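Local structure of 15-O-acetyltransferase (Fusarium sporotrichioides, 3FOT) at residues E331-R342 with C357-L368. The protein acetylates the 15-hydroxyl of trichothecene precursors such as 15-deacetylcalonectrin during biosynthesis of T-2 toxin, as a coenzyme A-dependent enzyme of the BAHD superfamily. Residues are numbered along the deposited sequence; the frame is centred on the assembly and turned at random. Where two conformers were deposited one is given.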
loop_
_atom_site.group_PDB
_atom_site.type_symbol
_atom_site.label_atom_id
_atom_site.label_comp_id
_atom_site.label_asym_id
_atom_site.label_seq_id
_atom_site.Cartn_x
_atom_site.Cartn_y
_atom_site.Cartn_z
ATOM N N GLU A 331 -22.179 -22.682 -0.942
ATOM C CA GLU A 331 -21.233 -21.619 -1.281
ATOM C C GLU A 331 -20.123 -21.511 -0.246
ATOM O O GLU A 331 -20.343 -21.688 0.952
ATOM C CB GLU A 331 -21.930 -20.274 -1.375
ATOM C CG GLU A 331 -22.799 -20.144 -2.585
ATOM C CD GLU A 331 -22.093 -19.635 -3.826
ATOM O OE1 GLU A 331 -20.890 -19.296 -3.781
ATOM O OE2 GLU A 331 -22.778 -19.558 -4.866
ATOM N N VAL A 332 -18.927 -21.216 -0.729
ATOM C CA VAL A 332 -17.805 -20.967 0.158
ATOM C C VAL A 332 -17.300 -19.578 -0.154
ATOM O O VAL A 332 -17.072 -19.255 -1.321
ATOM C CB VAL A 332 -16.667 -21.978 -0.083
ATOM C CG1 VAL A 332 -15.603 -21.876 1.010
ATOM C CG2 VAL A 332 -17.226 -23.393 -0.139
ATOM N N PHE A 333 -17.140 -18.756 0.879
ATOM C CA PHE A 333 -16.461 -17.478 0.695
ATOM C C PHE A 333 -14.981 -17.782 0.557
ATOM O O PHE A 333 -14.368 -18.331 1.469
ATOM C CB PHE A 333 -16.723 -16.516 1.852
ATOM C CG PHE A 333 -16.028 -15.207 1.685
ATOM C CD1 PHE A 333 -16.612 -14.192 0.933
ATOM C CD2 PHE A 333 -14.776 -15.004 2.245
ATOM C CE1 PHE A 333 -15.937 -12.960 0.738
ATOM C CE2 PHE A 333 -14.106 -13.784 2.058
ATOM C CZ PHE A 333 -14.696 -12.778 1.310
ATOM N N ILE A 334 -14.445 -17.469 -0.617
ATOM C CA ILE A 334 -13.042 -17.708 -0.936
ATOM C C ILE A 334 -12.470 -16.373 -1.405
ATOM O O ILE A 334 -13.028 -15.708 -2.285
ATOM C CB ILE A 334 -12.872 -18.782 -2.043
ATOM C CG1 ILE A 334 -13.455 -20.128 -1.586
ATOM C CG2 ILE A 334 -11.387 -18.954 -2.421
ATOM C CD1 ILE A 334 -13.541 -21.162 -2.681
ATOM N N SER A 335 -11.358 -15.986 -0.805
ATOM C CA SER A 335 -10.732 -14.721 -1.135
ATOM C C SER A 335 -9.216 -14.895 -1.178
ATOM O O SER A 335 -8.593 -15.146 -0.141
ATOM C CB SER A 335 -11.094 -13.644 -0.112
ATOM O OG SER A 335 -10.515 -12.401 -0.490
ATOM N N PRO A 336 -8.630 -14.752 -2.383
ATOM C CA PRO A 336 -7.184 -14.780 -2.548
ATOM C C PRO A 336 -6.684 -13.428 -2.092
ATOM O O PRO A 336 -6.993 -12.416 -2.741
ATOM C CB PRO A 336 -6.997 -14.930 -4.069
ATOM C CG PRO A 336 -8.378 -15.160 -4.645
ATOM C CD PRO A 336 -9.319 -14.539 -3.666
ATOM N N THR A 337 -5.994 -13.399 -0.958
ATOM C CA THR A 337 -5.508 -12.144 -0.387
ATOM C C THR A 337 -3.995 -12.021 -0.588
ATOM O O THR A 337 -3.341 -12.966 -1.039
ATOM C CB THR A 337 -5.838 -12.016 1.126
ATOM O OG1 THR A 337 -5.263 -13.120 1.837
ATOM C CG2 THR A 337 -7.334 -12.012 1.373
ATOM N N SER A 338 -3.439 -10.844 -0.305
ATOM C CA SER A 338 -1.981 -10.705 -0.359
ATOM C C SER A 338 -1.466 -10.470 1.062
ATOM O O SER A 338 -2.200 -9.977 1.920
ATOM C CB SER A 338 -1.583 -9.570 -1.291
ATOM O OG SER A 338 -2.189 -8.381 -0.843
ATOM N N VAL A 339 -0.225 -10.857 1.320
ATOM C CA VAL A 339 0.382 -10.656 2.628
ATOM C C VAL A 339 1.834 -10.228 2.479
ATOM O O VAL A 339 2.480 -10.524 1.471
ATOM C CB VAL A 339 0.292 -11.903 3.558
ATOM C CG1 VAL A 339 -1.165 -12.425 3.723
ATOM C CG2 VAL A 339 1.151 -13.013 3.052
ATOM N N ASP A 340 2.320 -9.510 3.490
ATOM C CA ASP A 340 3.690 -9.050 3.541
ATOM C C ASP A 340 4.581 -10.288 3.641
ATOM O O ASP A 340 4.356 -11.132 4.520
ATOM C CB ASP A 340 3.860 -8.143 4.779
ATOM C CG ASP A 340 5.299 -7.771 5.048
ATOM O OD1 ASP A 340 6.158 -7.929 4.158
ATOM O OD2 ASP A 340 5.577 -7.298 6.171
ATOM N N GLY A 341 5.567 -10.384 2.744
ATOM C CA GLY A 341 6.438 -11.566 2.647
ATOM C C GLY A 341 7.770 -11.456 3.368
ATOM O O GLY A 341 8.615 -12.358 3.298
ATOM N N ARG A 342 7.960 -10.354 4.084
ATOM C CA ARG A 342 9.270 -10.063 4.654
ATOM C C ARG A 342 9.802 -11.106 5.634
ATOM O O ARG A 342 11.014 -11.288 5.722
ATOM C CB ARG A 342 9.271 -8.678 5.288
ATOM C CG ARG A 342 9.440 -7.605 4.241
ATOM C CD ARG A 342 9.077 -6.220 4.806
ATOM N NE ARG A 342 9.259 -5.198 3.773
ATOM C CZ ARG A 342 8.396 -4.961 2.781
ATOM N NH1 ARG A 342 7.270 -5.662 2.671
ATOM N NH2 ARG A 342 8.650 -3.998 1.911
ATOM N N CYS A 357 7.491 -6.805 -1.598
ATOM C CA CYS A 357 7.786 -8.101 -1.001
ATOM C C CYS A 357 6.465 -8.655 -0.494
ATOM O O CYS A 357 6.122 -8.512 0.677
ATOM C CB CYS A 357 8.837 -8.008 0.113
ATOM S SG CYS A 357 9.258 -9.705 0.690
ATOM N N GLN A 358 5.712 -9.232 -1.424
ATOM C CA GLN A 358 4.348 -9.679 -1.158
ATOM C C GLN A 358 4.170 -11.122 -1.548
ATOM O O GLN A 358 4.827 -11.619 -2.463
ATOM C CB GLN A 358 3.334 -8.842 -1.940
ATOM C CG GLN A 358 3.350 -7.357 -1.522
ATOM C CD GLN A 358 2.632 -7.151 -0.211
ATOM O OE1 GLN A 358 1.460 -7.533 -0.084
ATOM N NE2 GLN A 358 3.317 -6.548 0.779
ATOM N N THR A 359 3.273 -11.788 -0.834
ATOM C CA THR A 359 2.872 -13.116 -1.260
ATOM C C THR A 359 1.378 -13.252 -1.070
ATOM O O THR A 359 0.678 -12.231 -0.976
ATOM C CB THR A 359 3.739 -14.245 -0.611
ATOM O OG1 THR A 359 3.341 -15.509 -1.152
ATOM C CG2 THR A 359 3.635 -14.267 0.876
ATOM N N ALA A 360 0.885 -14.496 -1.032
ATOM C CA ALA A 360 -0.527 -14.778 -1.254
ATOM C C ALA A 360 -1.005 -15.812 -0.233
ATOM O O ALA A 360 -0.215 -16.624 0.253
ATOM C CB ALA A 360 -0.715 -15.313 -2.660
ATOM N N ALA A 361 -2.290 -15.735 0.124
ATOM C CA ALA A 361 -2.966 -16.761 0.930
ATOM C C ALA A 361 -4.408 -16.818 0.452
ATOM O O ALA A 361 -4.855 -15.930 -0.270
ATOM C CB ALA A 361 -2.921 -16.420 2.442
ATOM N N VAL A 362 -5.142 -17.858 0.833
ATOM C CA VAL A 362 -6.536 -17.936 0.435
ATOM C C VAL A 362 -7.366 -18.053 1.705
ATOM O O VAL A 362 -7.228 -19.013 2.471
ATOM C CB VAL A 362 -6.840 -19.121 -0.534
ATOM C CG1 VAL A 362 -8.303 -19.129 -0.914
ATOM C CG2 VAL A 362 -5.984 -19.032 -1.795
ATOM N N VAL A 363 -8.177 -17.032 1.949
ATOM C CA VAL A 363 -9.167 -17.068 3.028
ATOM C C VAL A 363 -10.378 -17.895 2.569
ATOM O O VAL A 363 -10.895 -17.689 1.475
ATOM C CB VAL A 363 -9.602 -15.633 3.392
ATOM C CG1 VAL A 363 -10.771 -15.621 4.403
ATOM C CG2 VAL A 363 -8.420 -14.884 3.939
ATOM N N ARG A 364 -10.835 -18.804 3.430
ATOM C CA ARG A 364 -11.984 -19.644 3.148
ATOM C C ARG A 364 -12.920 -19.676 4.330
ATOM O O ARG A 364 -12.490 -19.933 5.459
ATOM C CB ARG A 364 -11.540 -21.074 2.834
ATOM C CG ARG A 364 -10.752 -21.231 1.571
ATOM C CD ARG A 364 -10.325 -22.695 1.399
ATOM N NE ARG A 364 -11.384 -23.623 1.820
ATOM C CZ ARG A 364 -12.298 -24.161 1.018
ATOM N NH1 ARG A 364 -12.310 -23.892 -0.285
ATOM N NH2 ARG A 364 -13.211 -24.981 1.526
ATOM N N ILE A 365 -14.195 -19.393 4.078
ATOM C CA ILE A 365 -15.209 -19.510 5.128
ATOM C C ILE A 365 -16.365 -20.328 4.538
ATOM O O ILE A 365 -16.984 -19.909 3.568
ATOM C CB ILE A 365 -15.726 -18.135 5.639
ATOM C CG1 ILE A 365 -14.565 -17.247 6.148
ATOM C CG2 ILE A 365 -16.830 -18.344 6.713
ATOM C CD1 ILE A 365 -14.885 -15.767 6.207
ATOM N N GLU A 366 -16.600 -21.513 5.109
ATOM C CA GLU A 366 -17.719 -22.358 4.707
ATOM C C GLU A 366 -18.870 -22.136 5.677
ATOM O O GLU A 366 -18.729 -21.411 6.671
ATOM C CB GLU A 366 -17.331 -23.845 4.723
ATOM C CG GLU A 366 -16.055 -24.226 3.976
ATOM C CD GLU A 366 -15.664 -25.671 4.257
ATOM O OE1 GLU A 366 -14.463 -25.983 4.209
ATOM O OE2 GLU A 366 -16.567 -26.501 4.536
ATOM N N ASN A 367 -20.003 -22.772 5.380
ATOM C CA ASN A 367 -21.244 -22.691 6.166
ATOM C C ASN A 367 -21.673 -21.257 6.435
ATOM O O ASN A 367 -21.882 -20.797 7.573
ATOM C CB ASN A 367 -21.210 -23.543 7.434
ATOM C CG ASN A 367 -22.612 -23.902 7.929
ATOM O OD1 ASN A 367 -23.623 -23.511 7.335
ATOM N ND2 ASN A 367 -22.671 -24.657 9.018
ATOM N N LEU A 368 -21.849 -20.551 5.330
ATOM C CA LEU A 368 -22.218 -19.144 5.392
ATOM C C LEU A 368 -23.588 -18.930 6.043
ATOM O O LEU A 368 -23.803 -17.919 6.723
ATOM C CB LEU A 368 -22.139 -18.504 3.998
ATOM C CG LEU A 368 -20.733 -18.519 3.372
ATOM C CD1 LEU A 368 -20.744 -17.906 1.962
ATOM C CD2 LEU A 368 -19.746 -17.773 4.258
HETATM O O HOH W 1 -20.012 -24.005 2.528
HETATM O O HOH W 2 -22.564 -21.803 2.618
HETATM O O HOH W 3 -0.936 -6.628 1.062
#
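Phe-333 and Ile-365 face each other as a hydrogen-bonded pair of a two-stranded antiparallel sheet, strands 333-340 and 358-365. Their side chains run alongside each other, both heading off the same face. Ile-365 CD1 meets Phe-333 CD2 at 4.0 Å, and Val-363 CG1 sits at the ring edge. Leu-368 CD2 reaches Phe-333 CB from the strand end. Val-315 of helix 306-321 packs on both Phe-333 and Ile-365. Farther along this face, Val-339 CG2 and Thr-359 CG2 touch at 3.5 Å, while Thr-359 OG1 bonds Leu-406 O.

On the other face Ile-334 crosses Val-362 at a slant. Ile-334 CG2 and Val-362 CG1 are both anti to their backbone N, and they press together at 3.4 Å, closer than a normal van der Waals contact. Beside them, Val-332 CG1 sits over one face of the Arg-364 guanidinium, toward the rim. The guanidinium edge bonds Glu-366 OE1 through NH2 at 3.1 Å.

Near the far end Cys-357 CB lies over one face of the Arg-342 guanidinium. Asp-340 OD1 takes Arg-342 N and NH1 from opposite faces of the carboxylate plane, the first bond forming an Asx turn. NH1 also bridges to Asp-190, and NH2 donates to Phe-353 O. Gln-358 NE2 bonds Asp-190 too, and its OE1 accepts from a water that also binds Ser-338 OG.

Nine backbone bonds join the strands from Phe-333 to Gly-341. The straightest runs from Thr-359 N to Val-339 O (2.7 Å, 169°). Ala-360 lies against His-414, which binds 15-deacetylcalonectrin; this places the strand pair beside the substrate site. Apolar packing adds to the backbone bonds on both faces. Arg-364 pairs with Glu-366 at one end. At the other, Asp-340 and Asp-190 probably offset the charge of Arg-342 and help fix its guanidinium.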